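Local coordinates for mRNA interferase toxin YafQ (Escherichia coli, PDB 4MMG), which cleaves mRNA at in-frame lysine codons while bound to the ribosome, halting translation elongation as the toxin of the DinJ-YafQ toxin-antitoxin pair, at residues 46-52 with 63-67. The protein carries 1 engineered substitution. Numbering follows the deposited sequence.
Sequences LPAVYKD and RDAHV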
# COMPACT_ATOMS: atom_id res chain seq x y z
N LEU A 46 -0.76 -9.00 -8.49
CA LEU A 46 0.61 -8.78 -8.06
C LEU A 46 1.36 -10.10 -7.98
O LEU A 46 0.76 -11.16 -7.72
CB LEU A 46 0.60 -8.12 -6.68
CG LEU A 46 0.11 -6.68 -6.61
CD1 LEU A 46 0.06 -6.27 -5.14
CD2 LEU A 46 1.06 -5.78 -7.38
N PRO A 47 2.68 -10.05 -8.18
CA PRO A 47 3.44 -11.29 -8.02
C PRO A 47 3.47 -11.75 -6.56
O PRO A 47 3.25 -10.96 -5.62
CB PRO A 47 4.84 -10.92 -8.52
CG PRO A 47 4.92 -9.43 -8.35
CD PRO A 47 3.53 -8.90 -8.54
N ALA A 48 3.76 -13.04 -6.38
CA ALA A 48 3.66 -13.69 -5.09
C ALA A 48 4.55 -13.08 -4.01
O ALA A 48 4.22 -13.16 -2.84
CB ALA A 48 3.95 -15.19 -5.25
N VAL A 49 5.67 -12.49 -4.41
CA VAL A 49 6.64 -11.95 -3.44
C VAL A 49 6.00 -10.90 -2.52
O VAL A 49 6.45 -10.73 -1.38
CB VAL A 49 7.89 -11.38 -4.15
CG1 VAL A 49 7.56 -10.14 -4.97
CG2 VAL A 49 9.00 -11.10 -3.15
N TYR A 50 4.94 -10.24 -2.98
CA TYR A 50 4.29 -9.23 -2.15
C TYR A 50 3.34 -9.81 -1.09
O TYR A 50 2.89 -9.07 -0.21
CB TYR A 50 3.54 -8.22 -3.02
CG TYR A 50 4.45 -7.36 -3.87
CD1 TYR A 50 5.33 -6.45 -3.28
CD2 TYR A 50 4.42 -7.43 -5.26
CE1 TYR A 50 6.16 -5.66 -4.05
CE2 TYR A 50 5.25 -6.65 -6.04
CZ TYR A 50 6.11 -5.76 -5.43
OH TYR A 50 6.93 -4.97 -6.20
N LYS A 51 3.03 -11.10 -1.17
CA LYS A 51 2.14 -11.75 -0.20
C LYS A 51 0.84 -10.97 -0.04
O LYS A 51 0.31 -10.82 1.07
CB LYS A 51 2.86 -11.88 1.15
CG LYS A 51 4.17 -12.66 1.09
CD LYS A 51 3.90 -14.13 0.83
CE LYS A 51 5.11 -14.98 1.19
NZ LYS A 51 4.74 -16.41 1.33
N ASP A 52 0.32 -10.49 -1.16
CA ASP A 52 -0.86 -9.64 -1.14
C ASP A 52 -2.09 -10.38 -0.63
O ASP A 52 -2.36 -11.51 -1.04
CB ASP A 52 -1.12 -9.10 -2.54
CG ASP A 52 -2.22 -8.08 -2.56
OD1 ASP A 52 -2.01 -6.97 -2.01
OD2 ASP A 52 -3.29 -8.39 -3.11
N ARG A 63 -6.48 -3.97 1.66
CA ARG A 63 -5.54 -5.05 1.38
C ARG A 63 -4.16 -4.70 1.92
O ARG A 63 -3.87 -3.52 2.17
CB ARG A 63 -5.44 -5.33 -0.12
CG ARG A 63 -6.77 -5.63 -0.79
CD ARG A 63 -6.60 -6.03 -2.25
NE ARG A 63 -5.92 -7.33 -2.38
CZ ARG A 63 -6.54 -8.50 -2.26
NH1 ARG A 63 -7.84 -8.54 -2.00
NH2 ARG A 63 -5.86 -9.63 -2.39
N ASP A 64 -3.32 -5.73 2.07
CA ASP A 64 -2.01 -5.66 2.70
C ASP A 64 -1.01 -6.28 1.73
O ASP A 64 -1.12 -7.47 1.40
CB ASP A 64 -2.06 -6.50 3.99
CG ASP A 64 -0.75 -6.54 4.77
OD1 ASP A 64 0.36 -6.60 4.19
OD2 ASP A 64 -0.83 -6.58 6.02
N ALA A 65 -0.05 -5.49 1.25
CA ALA A 65 1.08 -6.04 0.49
C ALA A 65 2.38 -5.74 1.23
O ALA A 65 2.54 -4.65 1.79
CB ALA A 65 1.13 -5.45 -0.92
N HIS A 66 3.31 -6.69 1.23
CA HIS A 66 4.59 -6.48 1.89
C HIS A 66 5.62 -5.94 0.90
O HIS A 66 5.96 -6.62 -0.07
CB HIS A 66 5.11 -7.79 2.48
CG HIS A 66 4.58 -8.10 3.85
ND1 HIS A 66 3.28 -8.49 4.08
CD2 HIS A 66 5.20 -8.10 5.06
CE1 HIS A 66 3.11 -8.72 5.37
NE2 HIS A 66 4.26 -8.49 5.99
N VAL A 67 6.09 -4.72 1.14
CA VAL A 67 7.22 -4.19 0.38
C VAL A 67 8.49 -4.92 0.83
O VAL A 67 9.36 -5.25 0.02
CB VAL A 67 7.35 -2.66 0.57
CG1 VAL A 67 8.44 -2.10 -0.36
CG2 VAL A 67 6.02 -1.97 0.32
O HOH W 1 7.86 -8.60 -0.29
O HOH W 2 1.09 -8.99 2.81
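This is a loop-to-strand contact at one side of the RelE-family sheet: the loop leading into strand 53-54 docks on strand 63-66 through a single direct backbone hydrogen bond, a salt bridge and two bridging waters. A short 3-10 turn shapes the loop, with Y50 N bonded to P47 O (3.2 Å) and K51 N to A48 O (2.9 Å). It leaves the Y50 carbonyl facing the strand, where H66 N donates to Y50 O at 2.8 Å and 174°, almost linear. Water 1 donates to V49 O and H66 O, 2.8 Å from each, spanning carbonyls 4.3 Å apart. Water 2 lies 2.6 Å from both K51 O and H66 ND1 and 2.9 Å from D64 OD1, tying the imidazole to the loop. Further along, D52 CA approaches D64 O (3.4 Å, 154° at the hydrogen), a CA-H...O contact, and D52 OD2 receives both R63 NE and R63 NH2 at 2.9 Å. D52 OD1 bonds instead to the Y75 hydroxyl. A65 CB packs against Y50 CB (4.2 Å) and L46 CD1 (4.4 Å). H66 also lies beside a bound sulfate and the engineered Q90, at the inferred proton-donor position, so the contact borders the probable active site. L46 and Y50 reach helix 29-40, while strand 63-66 runs between 53-54 and 71-77, antiparallel to both.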